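Local coordinates for protein putative NAD(P)H-dependent FMN-containing oxidoreductase YwqN (Bacillus subtilis, PDB 1RLI) that is a putative NAD(P)H-dependent oxidoreductase of the SsuE family that probably carries FMN as its cofactor, at residues 8-11 / 12-16; 88-91 / 92-95. All coordinates share one frame; numbering follows the deposited sequence.

Contact 1 comes first along the chain and contact 2 follows it, their centres about 14 Å apart. Contact 1 is the end of strand 6-10 and the loop that leads to helix 18-27. Contact 2 is helix 88-95, which comes after strand 74-80, the neighbour of strand 6-10 in the parallel part of the sheet. They touch where the strand ends: Ile-9 CG2 lies 4.2 Å from Leu-90 CD1. Ser-87 ties them further, with its hydroxyl hydrogen-bonded to Gly-11 O and to Leu-90 N. Both lie near the C-terminal ends of the parallel strands of a flavodoxin-like sheet, where relatives hold their flavin.

Contact 1 of 2, residues 8-11 / 12-16; sequences VING and GTRSG
Asn-10 turns its side-chain amide forward along the chain to meet the backbone of Gly-12. It is the last residue of strand 6-10, a central strand of the sheet, paired with strands 33-41 and 74-80. Its CG stands anti to the backbone N (chi1 -169°), which sets the amide beside the start of the loop. OD1 accepts a hydrogen bond from Gly-12 N at 2.7 Å, which closes an Asx turn at the end of the strand. The N-H points at the oxygen with an angle of 157°, and the donor lies in the carbonyl plane. ND2, the other branch of the amide, lies 3.7 Å from Thr-13 O and donates to Asp-20 OD2 on helix 18-27. The backbone of Asn-10 meets Arg-14: NH1 comes to 3.5 Å from Asn-10 O, obliquely to the guanidinium plane. The Arg-14 chain, extended from CG to NE, runs back beside the loop to bring NH1 there. It also rests on Tyr-36, and NH2 makes a weak hydrogen bond to Leu-37 O. Gly-11 follows, and the chain turns here. Thr-13 directs its side chain away from the strand, about 4 Å from a bound platinum ion. This loop after the first strand is where flavodoxin-like FMN reductases commonly bind the cofactor phosphate, and its place here is consistent with that role. The Asn-10 amide has a partner on each branch. An acceptor faces the Gly-12 N-H and a donor faces the Asp-20 carboxylate, so a flipped amide would set like against like. This buried group is likely to be fixed in one rotation and to hold the first bend of the loop.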
ATOM      1  N   VAL D   8      -7.946 -17.542  18.212  1.00 20.75           N
ATOM      2  CA  VAL D   8      -7.276 -16.261  18.286  1.00 19.64           C
ATOM      3  C   VAL D   8      -5.810 -16.626  18.398  1.00 20.62           C
ATOM      4  O   VAL D   8      -5.409 -17.317  19.338  1.00 21.23           O
ATOM      5  CB  VAL D   8      -7.669 -15.437  19.522  1.00 22.83           C
ATOM      6  CG1 VAL D   8      -6.764 -14.212  19.608  1.00 20.82           C
ATOM      7  CG2 VAL D   8      -9.106 -15.000  19.429  1.00 23.76           C
ATOM      8  N   ILE D   9      -5.025 -16.192  17.418  1.00 19.04           N
ATOM      9  CA  ILE D   9      -3.587 -16.464  17.390  1.00 17.15           C
ATOM     10  C   ILE D   9      -2.933 -15.179  17.858  1.00 17.68           C
ATOM     11  O   ILE D   9      -2.833 -14.196  17.112  1.00 16.90           O
ATOM     12  CB  ILE D   9      -3.136 -16.808  15.966  1.00 18.07           C
ATOM     13  CG1 ILE D   9      -3.893 -18.059  15.499  1.00 21.07           C
ATOM     14  CG2 ILE D   9      -1.631 -17.032  15.928  1.00 18.25           C
ATOM     15  CD1 ILE D   9      -3.772 -18.315  14.050  1.00 27.14           C
ATOM     16  N   ASN D  10      -2.476 -15.204  19.102  1.00 15.75           N
ATOM     17  CA  ASN D  10      -1.902 -14.023  19.721  1.00 18.28           C
ATOM     18  C   ASN D  10      -0.381 -13.990  19.668  1.00 18.26           C
ATOM     19  O   ASN D  10       0.280 -14.809  20.302  1.00 16.05           O
ATOM     20  CB  ASN D  10      -2.383 -13.975  21.170  1.00 21.73           C
ATOM     21  CG  ASN D  10      -2.067 -12.674  21.843  1.00 28.43           C
ATOM     22  OD1 ASN D  10      -1.151 -11.966  21.447  1.00 30.43           O
ATOM     23  ND2 ASN D  10      -2.827 -12.353  22.890  1.00 33.80           N
ATOM     24  N   GLY D  11       0.159 -13.026  18.913  1.00 17.52           N
ATOM     25  CA  GLY D  11       1.595 -12.886  18.785  1.00 19.19           C
ATOM     26  C   GLY D  11       2.103 -11.712  19.598  1.00 20.67           C
ATOM     27  O   GLY D  11       3.192 -11.196  19.358  1.00 20.90           O
ATOM     28  N   GLY D  12       1.309 -11.282  20.569  1.00 22.90           N
ATOM     29  CA  GLY D  12       1.734 -10.170  21.397  1.00 27.91           C
ATOM     30  C   GLY D  12       2.136 -10.678  22.763  1.00 33.85           C
ATOM     31  O   GLY D  12       2.700 -11.765  22.893  1.00 32.83           O
ATOM     32  N   THR D  13       1.863  -9.877  23.784  1.00 39.63           N
ATOM     33  CA  THR D  13       2.169 -10.270  25.145  1.00 45.39           C
ATOM     34  C   THR D  13       0.846 -10.795  25.661  1.00 48.32           C
ATOM     35  O   THR D  13      -0.106 -10.925  24.889  1.00 50.51           O
ATOM     36  CB  THR D  13       2.644  -9.075  25.994  1.00 47.03           C
ATOM     37  OG1 THR D  13       1.701  -7.999  25.892  1.00 48.53           O
ATOM     38  CG2 THR D  13       4.010  -8.608  25.515  1.00 47.14           C
ATOM     39  N   ARG D  14       0.763 -11.099  26.946  1.00 49.67           N
ATOM     40  CA  ARG D  14      -0.487 -11.628  27.461  1.00 50.66           C
ATOM     41  C   ARG D  14      -0.855 -11.040  28.812  1.00 49.64           C
ATOM     42  O   ARG D  14       0.006 -10.555  29.547  1.00 50.50           O
ATOM     43  CB  ARG D  14      -0.383 -13.152  27.523  1.00 52.25           C
ATOM     44  CG  ARG D  14       0.366 -13.687  26.316  1.00 54.86           C
ATOM     45  CD  ARG D  14       0.527 -15.172  26.330  1.00 56.34           C
ATOM     46  NE  ARG D  14       1.742 -15.600  25.643  1.00 58.59           N
ATOM     47  CZ  ARG D  14       2.069 -15.279  24.394  1.00 58.17           C
ATOM     48  NH1 ARG D  14       1.280 -14.511  23.652  1.00 56.11           N
ATOM     49  NH2 ARG D  14       3.200 -15.738  23.888  1.00 59.49           N
ATOM     50  N   SER D  15      -2.144 -11.078  29.124  1.00 48.08           N
ATOM     51  CA  SER D  15      -2.632 -10.547  30.385  1.00 46.64           C
ATOM     52  C   SER D  15      -2.417  -9.039  30.451  1.00 44.58           C
ATOM     53  O   SER D  15      -1.379  -8.565  30.910  1.00 42.87           O
ATOM     54  CB  SER D  15      -1.910 -11.230  31.544  1.00 47.02           C
ATOM     55  OG  SER D  15      -2.192 -12.617  31.567  1.00 49.22           O
ATOM     56  N   GLY D  16      -3.404  -8.291  29.977  1.00 43.87           N
ATOM     57  CA  GLY D  16      -3.307  -6.846  30.007  1.00 43.24           C
ATOM     58  C   GLY D  16      -2.907  -6.234  28.681  1.00 43.08           C
ATOM     59  O   GLY D  16      -3.493  -5.240  28.251  1.00 45.21           O
TER

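Contact 2 of 2, residues 88-91 / 92-95; sequences GTLK and LFID
Leu-90 and Ile-94 pack one turn apart on the tightly filled side of helix 88-95. Leu-90 CG lies 3.8 Å from Ile-94 CD1, and the two side chains cross obliquely. Both also touch Phe-139 of helix 133-146. Phe-93 joins on the same side. With its CG anti to the backbone N (chi1 177°), the ring leads outward from the helix, and CD2 comes to 4.1 Å from Leu-90 CD1. Beyond that the ring touches Ile-65, Ile-66 and Ile-69 of helix 62-70, and it meets Trp-97 edge-to-face. Four backbone bonds from residue i+4 to residue i run along the stretch, as in a regular alpha-helix. The straightest is Ile-94 N to Leu-90 O, at 2.9 Å and 175°. In the flavodoxin-like fold this is the helix that follows strand 74-80, and it lies between the sheet and a subunit interface. Leu-92 and Asp-95, by contrast, are partly exposed. Within its own helix, Leu-92 CD1 rests 3.4 Å from Gly-88 O of the same chain. Lys-91 is buried at the interface and reaches along the helix to Asp-95, its chain bent at chi2 (61°). Lys-91 NZ forms a 2.9 Å salt bridge to Asp-95 OD1, which accepts it through its syn lone pair. Lys-91 CE lies 3.3 Å from Asp-95 OD2, so the methylene chain leans on the carboxylate as well. With an alanine in place of Lys-91, the Asp-95 carboxylate would probably lose its charged mate, and the weak tie to the second subunit would go with it. That tie is a weak hydrogen bond from NZ to Met-86 O of the second subunit, whose Gly-88 packs against Leu-92 and Asp-95.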
ATOM      1  N   GLY D  88       7.720 -10.546  16.014  1.00 16.02           N
ATOM      2  CA  GLY D  88       8.684 -11.560  15.631  1.00 17.47           C
ATOM      3  C   GLY D  88       8.047 -12.940  15.737  1.00 15.75           C
ATOM      4  O   GLY D  88       8.261 -13.797  14.875  1.00 17.06           O
ATOM      5  N   THR D  89       7.259 -13.180  16.782  1.00 14.38           N
ATOM      6  CA  THR D  89       6.634 -14.493  16.919  1.00 15.97           C
ATOM      7  C   THR D  89       5.641 -14.800  15.807  1.00 15.83           C
ATOM      8  O   THR D  89       5.635 -15.907  15.283  1.00 15.16           O
ATOM      9  CB  THR D  89       5.920 -14.660  18.272  1.00 16.22           C
ATOM     10  OG1 THR D  89       4.971 -13.604  18.458  1.00 18.06           O
ATOM     11  CG2 THR D  89       6.939 -14.636  19.416  1.00 15.96           C
ATOM     12  N   LEU D  90       4.810 -13.830  15.420  1.00 13.80           N
ATOM     13  CA  LEU D  90       3.836 -14.117  14.365  1.00 14.39           C
ATOM     14  C   LEU D  90       4.517 -14.267  13.014  1.00 12.88           C
ATOM     15  O   LEU D  90       4.081 -15.081  12.180  1.00 13.27           O
ATOM     16  CB  LEU D  90       2.742 -13.035  14.287  1.00 14.69           C
ATOM     17  CG  LEU D  90       1.597 -13.328  13.295  1.00 14.52           C
ATOM     18  CD1 LEU D  90       0.927 -14.675  13.636  1.00 15.50           C
ATOM     19  CD2 LEU D  90       0.551 -12.213  13.348  1.00 14.93           C
ATOM     20  N   LYS D  91       5.582 -13.505  12.780  1.00 12.53           N
ATOM     21  CA  LYS D  91       6.322 -13.598  11.506  1.00 11.69           C
ATOM     22  C   LYS D  91       6.967 -14.988  11.349  1.00 13.89           C
ATOM     23  O   LYS D  91       6.867 -15.598  10.283  1.00 11.98           O
ATOM     24  CB  LYS D  91       7.395 -12.502  11.430  1.00 13.69           C
ATOM     25  CG  LYS D  91       8.389 -12.627  10.276  1.00 14.47           C
ATOM     26  CD  LYS D  91       7.705 -12.556   8.926  1.00 16.86           C
ATOM     27  CE  LYS D  91       8.749 -12.501   7.804  1.00 17.68           C
ATOM     28  NZ  LYS D  91       8.098 -12.707   6.477  1.00 14.81           N
ATOM     29  N   LEU D  92       7.593 -15.513  12.407  1.00 14.59           N
ATOM     30  CA  LEU D  92       8.213 -16.834  12.294  1.00 15.93           C
ATOM     31  C   LEU D  92       7.146 -17.925  12.174  1.00 16.11           C
ATOM     32  O   LEU D  92       7.365 -18.955  11.512  1.00 15.21           O
ATOM     33  CB  LEU D  92       9.139 -17.110  13.498  1.00 18.42           C
ATOM     34  CG  LEU D  92      10.604 -16.682  13.293  1.00 23.86           C
ATOM     35  CD1 LEU D  92      10.688 -15.185  12.940  1.00 24.88           C
ATOM     36  CD2 LEU D  92      11.411 -17.007  14.553  1.00 24.68           C
ATOM     37  N   PHE D  93       5.985 -17.700  12.799  1.00 13.54           N
ATOM     38  CA  PHE D  93       4.877 -18.665  12.732  1.00 15.03           C
ATOM     39  C   PHE D  93       4.348 -18.749  11.294  1.00 15.40           C
ATOM     40  O   PHE D  93       4.249 -19.832  10.706  1.00 14.18           O
ATOM     41  CB  PHE D  93       3.743 -18.222  13.658  1.00 14.11           C
ATOM     42  CG  PHE D  93       2.535 -19.113  13.588  1.00 14.87           C
ATOM     43  CD1 PHE D  93       2.569 -20.398  14.139  1.00 17.71           C
ATOM     44  CD2 PHE D  93       1.377 -18.679  12.952  1.00 14.46           C
ATOM     45  CE1 PHE D  93       1.446 -21.244  14.055  1.00 17.32           C
ATOM     46  CE2 PHE D  93       0.246 -19.512  12.861  1.00 16.55           C
ATOM     47  CZ  PHE D  93       0.287 -20.801  13.419  1.00 15.76           C
ATOM     48  N   ILE D  94       4.008 -17.598  10.715  1.00 14.40           N
ATOM     49  CA  ILE D  94       3.509 -17.602   9.341  1.00 13.65           C
ATOM     50  C   ILE D  94       4.586 -18.097   8.345  1.00 14.35           C
ATOM     51  O   ILE D  94       4.268 -18.857   7.422  1.00 13.00           O
ATOM     52  CB  ILE D  94       2.971 -16.179   8.966  1.00 15.62           C
ATOM     53  CG1 ILE D  94       1.701 -15.912   9.793  1.00 15.62           C
ATOM     54  CG2 ILE D  94       2.657 -16.076   7.464  1.00 15.35           C
ATOM     55  CD1 ILE D  94       1.160 -14.461   9.690  1.00 17.79           C
ATOM     56  N   ASP D  95       5.847 -17.707   8.535  1.00 12.79           N
ATOM     57  CA  ASP D  95       6.894 -18.145   7.610  1.00 13.89           C
ATOM     58  C   ASP D  95       6.961 -19.682   7.570  1.00 15.44           C
ATOM     59  O   ASP D  95       7.261 -20.264   6.522  1.00 15.28           O
ATOM     60  CB  ASP D  95       8.286 -17.632   8.013  1.00 15.41           C
ATOM     61  CG  ASP D  95       8.538 -16.167   7.627  1.00 19.83           C
ATOM     62  OD1 ASP D  95       7.710 -15.549   6.930  1.00 17.68           O
ATOM     63  OD2 ASP D  95       9.603 -15.653   8.034  1.00 17.80           O
TER